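Local coordinates for protein lovastatin nonaketide synthase mokA (Monascus pilosus, PDB 6AD3) that builds the nonaketide precursor of lovastatin (monacolin K) as an iterative type I polyketide synthase, this chain being its condensation domain, at residues R152-K156 with A184-L188; Q179-T183 with A205-F209. The protein carries 1 engineered substitution. One frame throughout, in Å; residues are numbered along the deposited sequence.

Interaction 1. Residues R152-K156 with A184-L188; sequences RTKNK and AGDTL
Asn155 reaches its amide to the backbone N-H groups of Thr187 and Leu188, and this is the tight half of the contact. OD1 accepts two backbone protons. Thr187 N comes in the carbonyl plane on a lone pair, 2.9 Å from Asn155 OD1 and nearly straight (167°), whereas Leu188 N sits above that plane, 3.1 Å from the same oxygen and more bent. On the other branch, Asn155 ND2 gives a proton to Thr187 OG1 at 3.0 Å, close to the amide plane, and a second to Phe129 O. With four bonds on its two ends the amide is fixed in rotation, and the CB of Leu188 lies against its carbon, 3.7 Å from Asn155 CG. The rotamer, CG beside the backbone N (chi1 -75°), sends the amide straight across the gap; an ST turn steadies the base, with Thr153 OG1 accepting from Asn155 N. Leu123 of helix 112-125 packs on Thr153, Asn155 and Leu188.

Toward Lys154 and Gly185 the fit loosens. Lys154 lays only its aliphatic base on the other loop, its CG 3.3 Å from Ala184 O, before the chain bends away to a weak bond with Arg152 O. Water bridges much of the rest: one water links Lys154 N to Gly185 O, another joins Lys156 N to Leu188 O, and a third lies between Lys154 O and Asp186 OD1. The same oxygen, OD1, also makes a salt bridge with Arg189. Gly185 takes a positive phi (77°) where the chain turns toward Asp186. The two loops lead into strands 157-161 and 188-195, parallel neighbours joined through helix 165-176, so the asparagine ties together the entrances of a beta-alpha-beta crossover at one margin of the mixed sheet.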
loop_
_atom_site.group_PDB
_atom_site.type_symbol
_atom_site.label_atom_id
_atom_site.label_comp_id
_atom_site.label_asym_id
_atom_site.label_seq_id
_atom_site.Cartn_x
_atom_site.Cartn_y
_atom_site.Cartn_z
ATOM N N ARG A 152 0.094 -13.032 -25.604
ATOM C CA ARG A 152 1.491 -12.962 -25.200
ATOM C C ARG A 152 1.785 -11.632 -24.515
ATOM O O ARG A 152 1.222 -10.605 -24.876
ATOM C CB ARG A 152 2.406 -13.156 -26.408
ATOM C CG ARG A 152 2.382 -14.593 -26.952
ATOM C CD ARG A 152 3.271 -14.803 -28.185
ATOM N NE ARG A 152 4.201 -13.695 -28.445
ATOM C CZ ARG A 152 5.463 -13.849 -28.855
ATOM N NH1 ARG A 152 5.982 -15.064 -29.010
ATOM N NH2 ARG A 152 6.217 -12.782 -29.095
ATOM N N THR A 153 2.734 -11.632 -23.575
ATOM C CA THR A 153 3.031 -10.391 -22.859
ATOM C C THR A 153 3.618 -9.325 -23.780
ATOM O O THR A 153 4.413 -9.628 -24.700
ATOM C CB THR A 153 4.001 -10.639 -21.649
ATOM O OG1 THR A 153 4.081 -9.449 -20.827
ATOM C CG2 THR A 153 5.366 -11.014 -22.122
ATOM N N LYS A 154 3.407 -8.079 -23.409
ATOM C CA LYS A 154 4.128 -6.957 -23.985
ATOM C C LYS A 154 5.136 -6.353 -23.023
ATOM O O LYS A 154 5.847 -5.436 -23.380
ATOM C CB LYS A 154 3.146 -5.887 -24.451
ATOM C CG LYS A 154 1.915 -6.451 -25.139
ATOM C CD LYS A 154 2.221 -6.992 -26.510
ATOM C CE LYS A 154 0.975 -7.584 -27.162
ATOM N NZ LYS A 154 1.242 -8.938 -27.749
ATOM N N ASN A 155 5.296 -6.961 -21.847
ATOM C CA ASN A 155 6.305 -6.548 -20.941
ATOM C C ASN A 155 7.611 -7.243 -21.218
ATOM O O ASN A 155 7.631 -8.285 -21.906
ATOM C CB ASN A 155 5.841 -6.787 -19.486
ATOM C CG ASN A 155 4.799 -5.765 -19.033
ATOM O OD1 ASN A 155 4.962 -4.568 -19.247
ATOM N ND2 ASN A 155 3.655 -6.251 -18.543
ATOM N N LYS A 156 8.711 -6.634 -20.749
ATOM C CA LYS A 156 10.064 -7.143 -21.027
ATOM C C LYS A 156 10.856 -7.286 -19.750
ATOM O O LYS A 156 10.572 -6.619 -18.723
ATOM C CB LYS A 156 10.847 -6.219 -21.974
ATOM C CG LYS A 156 10.087 -5.771 -23.186
ATOM C CD LYS A 156 9.922 -6.897 -24.172
ATOM C CE LYS A 156 9.493 -6.345 -25.525
ATOM N NZ LYS A 156 9.216 -7.450 -26.467
ATOM N N ALA A 184 -0.997 -0.293 -24.503
ATOM C CA ALA A 184 -0.264 -1.295 -25.261
ATOM C C ALA A 184 0.169 -2.511 -24.403
ATOM O O ALA A 184 1.052 -3.281 -24.815
ATOM C CB ALA A 184 0.961 -0.645 -25.911
ATOM N N GLY A 185 -0.267 -2.528 -23.145
ATOM C CA GLY A 185 0.131 -3.572 -22.227
ATOM C C GLY A 185 1.525 -3.418 -21.668
ATOM O O GLY A 185 2.080 -4.364 -21.136
ATOM N N ASP A 186 2.009 -2.184 -21.638
ATOM C CA ASP A 186 3.296 -1.859 -21.021
ATOM C C ASP A 186 3.015 -1.394 -19.598
ATOM O O ASP A 186 2.467 -0.304 -19.402
ATOM C CB ASP A 186 3.968 -0.708 -21.824
ATOM C CG ASP A 186 5.224 -0.223 -21.190
ATOM O OD1 ASP A 186 6.038 -1.077 -20.827
ATOM O OD2 ASP A 186 5.378 0.998 -20.968
ATOM N N THR A 187 3.148 -2.325 -18.651
ATOM C CA THR A 187 2.617 -2.167 -17.311
ATOM C C THR A 187 3.594 -2.537 -16.197
ATOM O O THR A 187 3.299 -2.291 -15.022
ATOM C CB THR A 187 1.355 -3.021 -17.108
ATOM O OG1 THR A 187 1.703 -4.416 -17.268
ATOM C CG2 THR A 187 0.290 -2.636 -18.117
ATOM N N LEU A 188 4.754 -3.110 -16.546
ATOM C CA LEU A 188 5.692 -3.654 -15.547
ATOM C C LEU A 188 7.123 -3.354 -15.998
ATOM O O LEU A 188 7.405 -3.245 -17.229
ATOM C CB LEU A 188 5.558 -5.166 -15.510
ATOM C CG LEU A 188 4.593 -5.919 -14.644
ATOM C CD1 LEU A 188 5.056 -7.397 -14.621
ATOM C CD2 LEU A 188 4.534 -5.376 -13.217
HETATM O O HOH W 1 1.759 -7.075 -21.272
HETATM O O HOH W 2 7.023 -3.198 -22.055
HETATM O O HOH W 3 8.291 -4.031 -19.783
#

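Interaction 2. Residues Q179-T183 with A205-F209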
loop_
_atom_site.group_PDB
_atom_site.type_symbol
_atom_site.label_atom_id
_atom_site.label_comp_id
_atom_site.label_asym_id
_atom_site.label_seq_id
_atom_site.Cartn_x
_atom_site.Cartn_y
_atom_site.Cartn_z
ATOM N N GLN A 179 7.307 5.956 -17.961
ATOM C CA GLN A 179 6.010 6.238 -18.583
ATOM C C GLN A 179 5.374 4.925 -19.061
ATOM O O GLN A 179 5.796 4.372 -20.063
ATOM C CB GLN A 179 6.230 7.177 -19.789
ATOM C CG GLN A 179 6.953 8.472 -19.426
ATOM C CD GLN A 179 6.126 9.319 -18.486
ATOM O OE1 GLN A 179 5.023 9.737 -18.827
ATOM N NE2 GLN A 179 6.599 9.481 -17.263
ATOM N N TYR A 180 4.453 4.362 -18.284
ATOM C CA TYR A 180 3.817 3.116 -18.679
ATOM C C TYR A 180 2.833 3.372 -19.826
ATOM O O TYR A 180 1.960 4.210 -19.700
ATOM C CB TYR A 180 3.081 2.510 -17.496
ATOM C CG TYR A 180 4.000 1.967 -16.451
ATOM C CD1 TYR A 180 4.757 0.871 -16.696
ATOM C CD2 TYR A 180 4.080 2.551 -15.197
ATOM C CE1 TYR A 180 5.655 0.374 -15.740
ATOM C CE2 TYR A 180 5.002 2.115 -14.253
ATOM C CZ TYR A 180 5.766 1.003 -14.522
ATOM O OH TYR A 180 6.683 0.542 -13.614
ATOM N N ASP A 181 2.990 2.666 -20.934
ATOM C CA ASP A 181 1.996 2.767 -22.031
ATOM C C ASP A 181 0.916 1.686 -21.837
ATOM O O ASP A 181 0.947 0.608 -22.477
ATOM C CB ASP A 181 2.692 2.607 -23.369
ATOM C CG ASP A 181 1.746 2.820 -24.571
ATOM O OD1 ASP A 181 0.556 3.104 -24.366
ATOM O OD2 ASP A 181 2.222 2.649 -25.708
ATOM N N ILE A 182 0.005 1.924 -20.904
ATOM C CA ILE A 182 -0.897 0.822 -20.495
ATOM C C ILE A 182 -1.839 0.367 -21.620
ATOM O O ILE A 182 -2.227 -0.804 -21.669
ATOM C CB ILE A 182 -1.691 1.147 -19.206
ATOM C CG1 ILE A 182 -2.629 2.316 -19.414
ATOM C CG2 ILE A 182 -0.724 1.447 -18.057
ATOM C CD1 ILE A 182 -3.583 2.522 -18.270
ATOM N N THR A 183 -2.146 1.270 -22.567
ATOM C CA THR A 183 -2.930 0.904 -23.700
ATOM C C THR A 183 -2.318 -0.246 -24.457
ATOM O O THR A 183 -3.031 -1.120 -24.921
ATOM C CB THR A 183 -3.130 2.089 -24.685
ATOM O OG1 THR A 183 -3.526 3.255 -23.951
ATOM C CG2 THR A 183 -4.221 1.739 -25.653
ATOM N N ALA A 205 8.875 -2.948 -10.868
ATOM C CA ALA A 205 8.137 -1.745 -10.980
ATOM C C ALA A 205 6.822 -2.037 -11.690
ATOM O O ALA A 205 6.769 -2.835 -12.609
ATOM C CB ALA A 205 8.915 -0.709 -11.722
ATOM N N TYR A 206 5.771 -1.397 -11.234
ATOM C CA TYR A 206 4.429 -1.690 -11.712
ATOM C C TYR A 206 3.535 -0.482 -11.741
ATOM O O TYR A 206 3.522 0.358 -10.823
ATOM C CB TYR A 206 3.761 -2.814 -10.915
ATOM C CG TYR A 206 3.677 -2.581 -9.422
ATOM C CD1 TYR A 206 4.741 -2.889 -8.596
ATOM C CD2 TYR A 206 2.465 -2.188 -8.822
ATOM C CE1 TYR A 206 4.634 -2.746 -7.214
ATOM C CE2 TYR A 206 2.348 -2.066 -7.461
ATOM C CZ TYR A 206 3.428 -2.313 -6.665
ATOM O OH TYR A 206 3.310 -2.181 -5.313
ATOM N N HIS A 207 2.767 -0.400 -12.831
ATOM C CA HIS A 207 1.583 0.423 -12.856
ATOM C C HIS A 207 0.627 -0.068 -11.794
ATOM O O HIS A 207 0.556 -1.267 -11.504
ATOM C CB HIS A 207 0.928 0.401 -14.232
ATOM C CG HIS A 207 -0.184 1.389 -14.377
ATOM N ND1 HIS A 207 -0.017 2.650 -14.913
ATOM C CD2 HIS A 207 -1.488 1.286 -14.061
ATOM C CE1 HIS A 207 -1.163 3.291 -14.880
ATOM N NE2 HIS A 207 -2.067 2.497 -14.345
ATOM N N ARG A 208 -0.127 0.873 -11.216
ATOM C CA ARG A 208 -1.124 0.563 -10.181
ATOM C C ARG A 208 -2.041 -0.588 -10.569
ATOM O O ARG A 208 -2.410 -1.371 -9.724
ATOM C CB ARG A 208 -1.946 1.804 -9.897
ATOM C CG ARG A 208 -3.169 1.636 -8.986
ATOM C CD ARG A 208 -2.809 1.493 -7.540
ATOM N NE ARG A 208 -2.214 0.196 -7.222
ATOM C CZ ARG A 208 -1.694 -0.120 -6.046
ATOM N NH1 ARG A 208 -1.660 0.763 -5.075
ATOM N NH2 ARG A 208 -1.188 -1.325 -5.828
ATOM N N PHE A 209 -2.475 -0.635 -11.826
ATOM C CA PHE A 209 -3.515 -1.538 -12.196
ATOM C C PHE A 209 -3.106 -3.034 -12.141
ATOM O O PHE A 209 -3.992 -3.906 -12.220
ATOM C CB PHE A 209 -4.022 -1.247 -13.612
ATOM C CG PHE A 209 -4.762 0.056 -13.778
ATOM C CD1 PHE A 209 -5.087 0.849 -12.701
ATOM C CD2 PHE A 209 -5.068 0.515 -15.063
ATOM C CE1 PHE A 209 -5.650 2.072 -12.884
ATOM C CE2 PHE A 209 -5.643 1.751 -15.239
ATOM C CZ PHE A 209 -5.987 2.502 -14.147
#
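The ring of Tyr180 lies against the backbone and CB of His207, where strand 199-206 runs out into the signature sequence of condensation domains, HHxxxDG; His207 holds its first position and Arg208 the second in this chain. His207 N stands 3.6 Å above one face of the tyrosine ring, displaced toward its rim. The CB of the histidine adds a CH-pi contact over the face, 4.3 Å from the Tyr180 ring centroid. The two rings themselves meet obliquely, with planes almost perpendicular. At its far end the phenol touches the strand, Tyr180 OH lying 3.2 Å from Ala205 CB; the backbone N of Tyr206 is equally near, but at an angle too poor for a hydrogen bond.

Ile182 fills the neighbouring space with both branches. CG1 sits between the backbone N and the carbonyl carbon (chi1 64°), which turns CG2 to the imidazole and lets the extended CD1 run on toward Phe209. Ile182 CG2 covers one face of the His207 ring, 3.6 Å from the ring centroid, while Ile182 CD1 touches Phe209 CE2 at 3.7 Å.

Farther out, a backbone bond sets Ile182 against Phe133, whose ring also meets that of Phe209. Helix 80-91 backs the turn, Gln89 touching His207 and Gln82 binding Phe209 O. The end of the Arg208 side chain leads away from the contact, into a salt bridge with Glu462 and a cation-pi contact with Phe368. The imidazole, its CG anti to the backbone N (chi1 -171°), gives one face to the isoleucine methyl, while its NE2 end reaches out over the phenyl: NE2 of His207 stands 3.5 Å above the plane of the Phe209 ring, over its centre.

Overall arrangement
The two contacts alternate along the chain and have centres about 9 Å apart, sharing the loop that follows helix 165-176: residues 179-183 face the end of strand 199-206, and residues 184-188 face loop 152-156. They are stitched together directly. Asp186 OD2 probably accepts a hydrogen bond from Asp181 N at 2.9 Å, closing the loop on itself, and His207 N probably donates to Thr187 O at 2.9 Å. Leu188 CD2 packs 3.4 Å from Ala205 O. Interaction 1 joins the chain just before outer strand 157-161 to the start of strand 188-195; interaction 2 continues inward to the strand end where condensation domains carry their HHxxxDG active-site motif, here with Arg208 in place of the second histidine.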